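Local coordinates for protein thiosulfate reductase (Thermus thermophilus, PDB 2VPZ) that probably reduces sulfur compounds such as polysulfide or thiosulfate, using a [4Fe-4S] cluster and a molybdenum centre with two pterin dinucleotide cofactors, at residues 46-51 and 143-148; 78-83 and 212-217. One frame throughout, in Å; residues are numbered along the deposited sequence.

Interaction 1 (46-51 and 143-148). With SF4 (iron/sulfur cluster), chain G; MGD (2-amino-5,6-dimercapto-7-methyl-3,7,8a,9-tetrahydro-8-oxa-1,3,9,10-tetraaza-anthracen-4-one guanosine dinucleotide), chain H.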
loop_
_atom_site.group_PDB
_atom_site.type_symbol
_atom_site.label_atom_id
_atom_site.label_comp_id
_atom_site.label_asym_id
_atom_site.label_seq_id
_atom_site.Cartn_x
_atom_site.Cartn_y
_atom_site.Cartn_z
ATOM N N GLY A 46 -7.212 30.231 -26.032
ATOM C CA GLY A 46 -6.349 29.068 -25.948
ATOM C C GLY A 46 -6.717 27.971 -26.966
ATOM O O GLY A 46 -5.829 27.311 -27.540
ATOM N N CYS A 47 -8.016 27.761 -27.189
ATOM C CA CYS A 47 -8.552 26.820 -28.182
ATOM C C CYS A 47 -10.021 27.230 -28.461
ATOM O O CYS A 47 -10.475 28.270 -27.975
ATOM C CB CYS A 47 -8.460 25.353 -27.735
ATOM S SG CYS A 47 -9.705 24.763 -26.482
ATOM N N PHE A 48 -10.780 26.432 -29.195
ATOM C CA PHE A 48 -12.122 26.843 -29.525
ATOM C C PHE A 48 -13.218 26.563 -28.490
ATOM O O PHE A 48 -14.366 26.905 -28.698
ATOM C CB PHE A 48 -12.458 26.279 -30.938
ATOM C CG PHE A 48 -11.321 26.466 -31.975
ATOM C CD1 PHE A 48 -10.931 25.431 -32.838
ATOM C CD2 PHE A 48 -10.617 27.682 -32.023
ATOM C CE1 PHE A 48 -9.835 25.621 -33.737
ATOM C CE2 PHE A 48 -9.519 27.876 -32.923
ATOM C CZ PHE A 48 -9.131 26.852 -33.773
ATOM N N TRP A 49 -12.864 25.996 -27.339
ATOM C CA TRP A 49 -13.876 25.715 -26.301
ATOM C C TRP A 49 -14.451 27.048 -25.754
ATOM O O TRP A 49 -15.592 27.096 -25.266
ATOM C CB TRP A 49 -13.289 24.859 -25.187
ATOM C CG TRP A 49 -14.316 24.098 -24.328
ATOM C CD1 TRP A 49 -14.597 24.315 -23.007
ATOM C CD2 TRP A 49 -15.110 22.947 -24.715
ATOM N NE1 TRP A 49 -15.504 23.390 -22.559
ATOM C CE2 TRP A 49 -15.839 22.539 -23.575
ATOM C CE3 TRP A 49 -15.263 22.223 -25.911
ATOM C CZ2 TRP A 49 -16.739 21.447 -23.594
ATOM C CZ3 TRP A 49 -16.166 21.122 -25.933
ATOM C CH2 TRP A 49 -16.884 20.758 -24.778
ATOM N N ARG A 50 -13.627 28.093 -25.851
ATOM C CA ARG A 50 -13.895 29.473 -25.436
ATOM C C ARG A 50 -14.382 29.642 -23.955
ATOM O O ARG A 50 -15.425 30.240 -23.696
ATOM C CB ARG A 50 -14.839 30.143 -26.472
ATOM C CG ARG A 50 -14.251 30.263 -27.950
ATOM C CD ARG A 50 -15.266 30.725 -29.056
ATOM N NE ARG A 50 -15.604 29.688 -30.033
ATOM C CZ ARG A 50 -15.131 29.571 -31.273
ATOM N NH1 ARG A 50 -14.265 30.448 -31.762
ATOM N NH2 ARG A 50 -15.506 28.536 -32.050
ATOM N N CYS A 51 -13.618 29.116 -22.990
ATOM C CA CYS A 51 -13.954 29.216 -21.554
ATOM C C CYS A 51 -13.958 30.694 -21.096
ATOM O O CYS A 51 -13.164 31.514 -21.591
ATOM C CB CYS A 51 -12.966 28.403 -20.652
ATOM S SG CYS A 51 -12.648 26.661 -21.121
ATOM N N PHE A 143 -10.040 31.466 -46.003
ATOM C CA PHE A 143 -9.860 30.345 -45.039
ATOM C C PHE A 143 -9.638 30.980 -43.623
ATOM O O PHE A 143 -9.003 32.005 -43.494
ATOM C CB PHE A 143 -8.611 29.444 -45.365
ATOM C CG PHE A 143 -8.693 28.611 -46.683
ATOM C CD1 PHE A 143 -7.551 27.907 -47.130
ATOM C CD2 PHE A 143 -9.866 28.511 -47.459
ATOM C CE1 PHE A 143 -7.559 27.141 -48.306
ATOM C CE2 PHE A 143 -9.896 27.736 -48.655
ATOM C CZ PHE A 143 -8.737 27.048 -49.074
ATOM N N GLY A 144 -10.169 30.399 -42.557
ATOM C CA GLY A 144 -9.935 31.021 -41.276
ATOM C C GLY A 144 -10.346 30.207 -40.098
ATOM O O GLY A 144 -11.064 29.210 -40.239
ATOM N N HIS A 145 -9.895 30.617 -38.921
ATOM C CA HIS A 145 -10.243 29.931 -37.696
ATOM C C HIS A 145 -10.170 30.836 -36.467
ATOM O O HIS A 145 -9.619 31.929 -36.544
ATOM C CB HIS A 145 -9.363 28.655 -37.504
ATOM C CG HIS A 145 -10.114 27.472 -37.028
ATOM N ND1 HIS A 145 -9.545 26.257 -36.758
ATOM C CD2 HIS A 145 -11.414 27.337 -36.779
ATOM C CE1 HIS A 145 -10.486 25.420 -36.363
ATOM N NE2 HIS A 145 -11.633 26.062 -36.366
ATOM N N GLY A 146 -10.762 30.404 -35.348
ATOM C CA GLY A 146 -10.769 31.219 -34.137
ATOM C C GLY A 146 -11.948 32.174 -34.023
ATOM O O GLY A 146 -12.704 32.296 -34.987
ATOM N N THR A 147 -12.127 32.873 -32.900
ATOM C CA THR A 147 -13.263 33.802 -32.720
ATOM C C THR A 147 -13.556 34.781 -33.892
ATOM O O THR A 147 -14.695 34.841 -34.388
ATOM C CB THR A 147 -13.141 34.650 -31.389
ATOM O OG1 THR A 147 -13.085 33.798 -30.258
ATOM C CG2 THR A 147 -14.341 35.636 -31.276
ATOM N N GLY A 148 -12.539 35.521 -34.324
ATOM C CA GLY A 148 -12.678 36.442 -35.430
ATOM C C GLY A 148 -12.917 35.815 -36.803
ATOM O O GLY A 148 -12.792 36.496 -37.821
HETATM FE FE1 SF4 G . -10.726 26.509 -22.242
HETATM FE FE2 SF4 G . -8.361 25.132 -21.991
HETATM FE FE3 SF4 G . -9.357 25.805 -24.464
HETATM FE FE4 SF4 G . -8.334 27.764 -22.849
HETATM S S1 SF4 G . -7.155 26.002 -23.747
HETATM S S2 SF4 G . -10.310 27.864 -24.066
HETATM S S3 SF4 G . -8.973 26.992 -20.789
HETATM S S4 SF4 G . -10.327 24.344 -22.942
HETATM P PB MGD H . -3.327 25.856 -35.236
HETATM O O1B MGD H . -2.163 24.968 -35.552
HETATM O O2B MGD H . -3.533 26.326 -33.828
HETATM O O3B MGD H . -4.571 25.100 -35.932
HETATM O O3A MGD H . -6.456 23.948 -37.119
HETATM P PA MGD H . -5.887 25.410 -36.827
HETATM O O1A MGD H . -6.716 26.287 -35.902
HETATM O O2A MGD H . -5.431 25.932 -38.143
HETATM O "O5'" MGD H . -3.227 27.169 -36.086
HETATM C "C5'" MGD H . -3.648 28.434 -35.574
HETATM C "C4'" MGD H . -2.984 29.493 -36.454
HETATM O "O4'" MGD H . -3.657 30.668 -36.014
HETATM C "C3'" MGD H . -1.518 29.729 -36.201
HETATM O "O3'" MGD H . -1.004 30.309 -37.407
HETATM C "C2'" MGD H . -1.557 30.748 -35.052
HETATM O "O2'" MGD H . -0.336 31.440 -35.059
HETATM C "C1'" MGD H . -2.744 31.641 -35.420
HETATM N N9 MGD H . -3.443 32.423 -34.331
HETATM C C8 MGD H . -3.623 32.039 -33.066
HETATM N N7 MGD H . -4.324 32.930 -32.328
HETATM C C5 MGD H . -4.674 33.942 -33.152
HETATM C C6 MGD H . -5.489 35.235 -33.069
HETATM O O6 MGD H . -6.011 35.653 -31.976
HETATM N N1 MGD H . -5.595 35.950 -34.237
HETATM C C2 MGD H . -5.032 35.575 -35.428
HETATM N N2 MGD H . -5.147 36.307 -36.578
HETATM N N3 MGD H . -4.338 34.433 -35.519
HETATM C C4 MGD H . -4.089 33.581 -34.470
HETATM C C10 MGD H . -7.381 23.276 -36.209
HETATM C C11 MGD H . -7.911 22.076 -36.917
HETATM O O11 MGD H . -6.781 21.457 -37.532
HETATM C C12 MGD H . -8.688 21.094 -36.120
HETATM S S12 MGD H . -9.970 21.573 -35.088
HETATM C C13 MGD H . -8.485 19.780 -36.220
HETATM S S13 MGD H . -9.254 18.591 -35.349
HETATM C C14 MGD H . -7.593 19.126 -37.124
HETATM N N15 MGD H . -6.508 18.473 -36.336
HETATM C C16 MGD H . -5.471 18.003 -37.106
HETATM C C17 MGD H . -4.573 16.890 -36.790
HETATM O O17 MGD H . -4.672 16.275 -35.686
HETATM N N18 MGD H . -3.665 16.538 -37.702
HETATM C C19 MGD H . -3.528 17.157 -38.890
HETATM N N19 MGD H . -2.543 16.818 -39.775
HETATM N N20 MGD H . -4.345 18.155 -39.235
HETATM C C21 MGD H . -5.283 18.635 -38.426
HETATM N N22 MGD H . -6.026 19.684 -38.794
HETATM C C23 MGD H . -7.150 20.189 -38.083
#

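Interaction 2 (78-83 and 212-217). With MGD (2-amino-5,6-dimercapto-7-methyl-3,7,8a,9-tetrahydro-8-oxa-1,3,9,10-tetraaza-anthracen-4-one guanosine dinucleotide), chain I; SF4 (iron/sulfur cluster), chain G.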
loop_
_atom_site.group_PDB
_atom_site.type_symbol
_atom_site.label_atom_id
_atom_site.label_comp_id
_atom_site.label_asym_id
_atom_site.label_seq_id
_atom_site.Cartn_x
_atom_site.Cartn_y
_atom_site.Cartn_z
ATOM N N LEU A 78 -9.520 25.702 -14.850
ATOM C CA LEU A 78 -8.835 25.993 -16.106
ATOM C C LEU A 78 -7.816 24.872 -16.431
ATOM O O LEU A 78 -7.164 24.334 -15.521
ATOM C CB LEU A 78 -8.109 27.367 -16.021
ATOM C CG LEU A 78 -8.288 28.450 -17.114
ATOM C CD1 LEU A 78 -9.796 28.644 -17.435
ATOM C CD2 LEU A 78 -7.654 29.794 -16.680
ATOM N N CYS A 79 -7.691 24.505 -17.709
ATOM C CA CYS A 79 -6.738 23.494 -18.142
ATOM C C CYS A 79 -5.362 24.181 -18.297
ATOM O O CYS A 79 -5.274 25.411 -18.254
ATOM C CB CYS A 79 -7.164 22.863 -19.499
ATOM S SG CYS A 79 -6.683 23.826 -21.056
ATOM N N PRO A 80 -4.268 23.393 -18.482
ATOM C CA PRO A 80 -2.906 23.940 -18.656
ATOM C C PRO A 80 -2.753 24.996 -19.786
ATOM O O PRO A 80 -2.091 26.034 -19.620
ATOM C CB PRO A 80 -2.030 22.696 -18.862
ATOM C CG PRO A 80 -3.014 21.634 -19.386
ATOM C CD PRO A 80 -4.304 21.940 -18.681
ATOM N N ARG A 81 -3.363 24.732 -20.940
ATOM C CA ARG A 81 -3.322 25.634 -22.097
ATOM C C ARG A 81 -3.960 26.995 -21.795
ATOM O O ARG A 81 -3.495 28.028 -22.301
ATOM C CB ARG A 81 -3.985 24.959 -23.317
ATOM C CG ARG A 81 -3.167 23.759 -23.810
ATOM C CD ARG A 81 -3.941 22.819 -24.749
ATOM N NE ARG A 81 -5.242 22.381 -24.235
ATOM C CZ ARG A 81 -6.432 22.679 -24.755
ATOM N NH1 ARG A 81 -6.524 23.431 -25.836
ATOM N NH2 ARG A 81 -7.540 22.234 -24.162
ATOM N N GLY A 82 -5.008 26.999 -20.974
ATOM C CA GLY A 82 -5.667 28.233 -20.596
ATOM C C GLY A 82 -4.766 29.058 -19.692
ATOM O O GLY A 82 -4.658 30.290 -19.835
ATOM N N GLN A 83 -4.077 28.382 -18.767
ATOM C CA GLN A 83 -3.148 29.027 -17.828
ATOM C C GLN A 83 -1.901 29.642 -18.501
ATOM O O GLN A 83 -1.465 30.727 -18.115
ATOM C CB GLN A 83 -2.696 28.064 -16.711
ATOM C CG GLN A 83 -3.782 27.553 -15.725
ATOM C CD GLN A 83 -4.194 28.573 -14.649
ATOM O OE1 GLN A 83 -5.092 28.318 -13.841
ATOM N NE2 GLN A 83 -3.528 29.739 -14.636
ATOM N N GLU A 212 -6.031 13.671 -22.535
ATOM C CA GLU A 212 -4.957 14.091 -23.460
ATOM C C GLU A 212 -5.607 15.273 -24.227
ATOM O O GLU A 212 -4.997 16.353 -24.361
ATOM C CB GLU A 212 -4.510 12.922 -24.391
ATOM C CG GLU A 212 -3.567 11.957 -23.632
ATOM C CD GLU A 212 -3.425 10.574 -24.265
ATOM O OE1 GLU A 212 -4.435 9.837 -24.313
ATOM O OE2 GLU A 212 -2.296 10.229 -24.701
ATOM N N ASP A 213 -6.844 15.044 -24.707
ATOM C CA ASP A 213 -7.741 16.076 -25.311
ATOM C C ASP A 213 -8.180 16.664 -23.959
ATOM O O ASP A 213 -8.797 15.993 -23.116
ATOM C CB ASP A 213 -8.940 15.441 -26.082
ATOM C CG ASP A 213 -10.287 16.213 -25.891
ATOM O OD1 ASP A 213 -10.278 17.406 -25.472
ATOM O OD2 ASP A 213 -11.338 15.613 -26.178
ATOM N N THR A 214 -7.880 17.932 -23.775
ATOM C CA THR A 214 -8.050 18.555 -22.502
ATOM C C THR A 214 -9.070 19.708 -22.348
ATOM O O THR A 214 -8.921 20.599 -21.480
ATOM C CB THR A 214 -6.572 18.864 -22.006
ATOM O OG1 THR A 214 -6.386 18.424 -20.675
ATOM C CG2 THR A 214 -6.190 20.309 -22.211
ATOM N N HIS A 215 -10.112 19.664 -23.205
ATOM C CA HIS A 215 -11.259 20.606 -23.217
ATOM C C HIS A 215 -11.744 20.618 -21.762
ATOM O O HIS A 215 -12.143 19.602 -21.188
ATOM C CB HIS A 215 -12.389 20.138 -24.206
ATOM C CG HIS A 215 -12.242 20.625 -25.606
ATOM N ND1 HIS A 215 -12.858 20.045 -26.687
ATOM C CD2 HIS A 215 -11.521 21.631 -26.096
ATOM C CE1 HIS A 215 -12.510 20.675 -27.789
ATOM N NE2 HIS A 215 -11.694 21.648 -27.451
ATOM N N ASN A 216 -11.703 21.821 -21.209
ATOM C CA ASN A 216 -12.054 22.052 -19.817
ATOM C C ASN A 216 -13.223 21.302 -19.188
ATOM O O ASN A 216 -13.034 20.316 -18.450
ATOM C CB ASN A 216 -12.223 23.542 -19.534
ATOM C CG ASN A 216 -12.114 23.887 -18.063
ATOM O OD1 ASN A 216 -12.084 22.977 -17.232
ATOM N ND2 ASN A 216 -12.043 25.183 -17.741
ATOM N N THR A 217 -14.431 21.755 -19.488
ATOM C CA THR A 217 -15.667 21.216 -18.915
ATOM C C THR A 217 -15.868 19.714 -19.055
ATOM O O THR A 217 -16.380 19.048 -18.131
ATOM C CB THR A 217 -16.960 21.922 -19.466
ATOM O OG1 THR A 217 -16.681 23.260 -19.833
ATOM C CG2 THR A 217 -18.084 21.891 -18.403
HETATM P PB MGD I . -9.976 11.048 -31.577
HETATM O O1B MGD I . -9.400 11.100 -32.937
HETATM O O2B MGD I . -11.277 10.464 -31.352
HETATM O O3B MGD I . -9.832 12.606 -31.243
HETATM O O3A MGD I . -9.433 14.806 -30.027
HETATM P PA MGD I . -10.454 13.613 -30.170
HETATM O O1A MGD I . -11.672 14.281 -30.608
HETATM O O2A MGD I . -10.602 12.972 -28.873
HETATM O "O5'" MGD I . -8.999 10.315 -30.612
HETATM C "C5'" MGD I . -7.575 10.197 -30.669
HETATM C "C4'" MGD I . -7.428 8.737 -30.274
HETATM O "O4'" MGD I . -7.977 8.072 -31.400
HETATM C "C3'" MGD I . -5.996 8.156 -30.125
HETATM O "O3'" MGD I . -5.862 7.407 -28.889
HETATM C "C2'" MGD I . -5.828 7.176 -31.314
HETATM O "O2'" MGD I . -5.301 5.948 -30.829
HETATM C "C1'" MGD I . -7.261 6.849 -31.651
HETATM N N9 MGD I . -7.558 6.065 -32.881
HETATM C C8 MGD I . -6.851 6.084 -34.055
HETATM N N7 MGD I . -7.389 5.239 -34.980
HETATM C C5 MGD I . -8.453 4.645 -34.380
HETATM C C6 MGD I . -9.412 3.587 -34.759
HETATM O O6 MGD I . -9.349 3.153 -35.914
HETATM N N1 MGD I . -10.350 3.218 -33.889
HETATM C C2 MGD I . -10.406 3.725 -32.628
HETATM N N2 MGD I . -11.392 3.306 -31.758
HETATM N N3 MGD I . -9.547 4.700 -32.195
HETATM C C4 MGD I . -8.571 5.192 -33.005
HETATM C C10 MGD I . -9.218 15.920 -30.867
HETATM C C11 MGD I . -9.989 17.029 -30.227
HETATM O O11 MGD I . -9.337 17.370 -28.995
HETATM C C12 MGD I . -10.313 18.205 -31.186
HETATM S S12 MGD I . -11.029 17.952 -32.687
HETATM C C13 MGD I . -10.049 19.525 -30.873
HETATM S S13 MGD I . -10.540 20.778 -31.917
HETATM C C14 MGD I . -9.351 19.889 -29.588
HETATM N N15 MGD I . -7.984 20.240 -29.695
HETATM C C16 MGD I . -7.130 20.118 -28.628
HETATM C C17 MGD I . -5.675 20.507 -28.633
HETATM O O17 MGD I . -5.181 21.043 -29.664
HETATM N N18 MGD I . -4.926 20.359 -27.488
HETATM C C19 MGD I . -5.504 19.768 -26.411
HETATM N N19 MGD I . -4.728 19.566 -25.364
HETATM N N20 MGD I . -6.805 19.333 -26.305
HETATM C C21 MGD I . -7.631 19.539 -27.376
HETATM N N22 MGD I . -8.893 19.139 -27.385
HETATM C C23 MGD I . -9.591 18.786 -28.577
HETATM FE FE1 SF4 G . -10.726 26.509 -22.242
HETATM FE FE2 SF4 G . -8.361 25.132 -21.991
HETATM FE FE3 SF4 G . -9.357 25.805 -24.464
HETATM FE FE4 SF4 G . -8.334 27.764 -22.849
HETATM S S1 SF4 G . -7.155 26.002 -23.747
HETATM S S2 SF4 G . -10.310 27.864 -24.066
HETATM S S3 SF4 G . -8.973 26.992 -20.789
HETATM S S4 SF4 G . -10.327 24.344 -22.942
#

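Interaction 1 (46-51 and 143-148)
The phosphate oxygen O1A of the chain H MGD is met by both H145 and F48. H145 ND1 donates a hydrogen bond to it at 3.0 Å, bent to 142° at the hydrogen, and F48 CZ comes to 3.3 Å from the same oxygen, at the edge of the phenyl ring. Histidine suits this place because both nitrogens work: NE2 pairs with S169 while ND1 grips the cofactor. F48 CG, anti to the carbonyl carbon (chi1 -45°), heads toward H145, where a flat apolar ring fits; the two rings sit obliquely but are modelled too close for fine detail to be trusted. CE2 of F48 reaches 3.7 Å from G146 N. G146 has a positive phi (89°), a conformation that glycine adopts without strain. The long chain of R50 brings a flat, donor-bearing end to the G146-T147 peptide, edge on, with NH1 3.7 Å from G146 C. NH1 and T147 N, both donors, merely adjoin; the T147 hydroxyl has its hydrogen-bond partner in E45. Within the type I turn from C47 to R50, W49 N donates to C47 SG. A loop supplying two cysteine ligands of the cluster thus meets a second segment at an MGD phosphate, as befits a bis-MGD enzyme of this family.

Interaction 2 (78-83 and 212-217)
R81 and T214 reach toward each other tip to tip. The methyl CG2 of T214 lies at the edge of the guanidinium, 3.0 Å from R81 NE, a tight fit for a carbon, and R81 NH2 sends a weak hydrogen bond to T214 O at 3.4 Å. The bend at chi3 (-51°) turns NE toward T214 CG2, and the flat cation fits between two cofactors: C19 of the chain I MGD lies 3.4 Å above the centre of one face, and cluster sulfur S1 3.3 Å above the other, toward the rim. Its charge would be expected to polarise both. Sandwiched between the [4Fe-4S] cluster and a pterin, R81 occupies the place where electrons probably pass between the two in molybdopterin oxidoreductases. T214 N donates nearly straight to MGD N20 (3.1 Å, 172°), next to D213, whose OD1 accepts from MGD N22 and also from H215 N, the latter closing an Asx turn. N216 CG, anti to its backbone N (chi1 -160°), heads toward L78; ND2 comes 3.7 Å from L78 CA, and the amide suits the place by donating a weak hydrogen bond to R77 O. C79 SG binds FE2 at 2.3 Å and weakly caps the helix starting at P80 by accepting from G82 N.

How the interactions relate
Along the chain the segments come in the order 46-51, 78-83, 143-148 and 212-217, so the two contacts cross rather than nest. Interaction 1 closes a loop that contains 78-83, and interaction 2 closes one that contains 143-148. The first joins the cysteine loop between strands 38-43 and 52-57 to the end of strand 141-144 in one parallel sheet; the second joins the N-terminal end of helix 80-84 and the residues before it to the loop leading into helix 216-227, which follows strand 202-206 of another. The [4Fe-4S] cluster lies against both, with one MGD beside each contact. They also meet directly: W49 NE1 lies 3.0 Å from T217 OG1 in a hydrogen bond, and C51 SG packs against N216 CB.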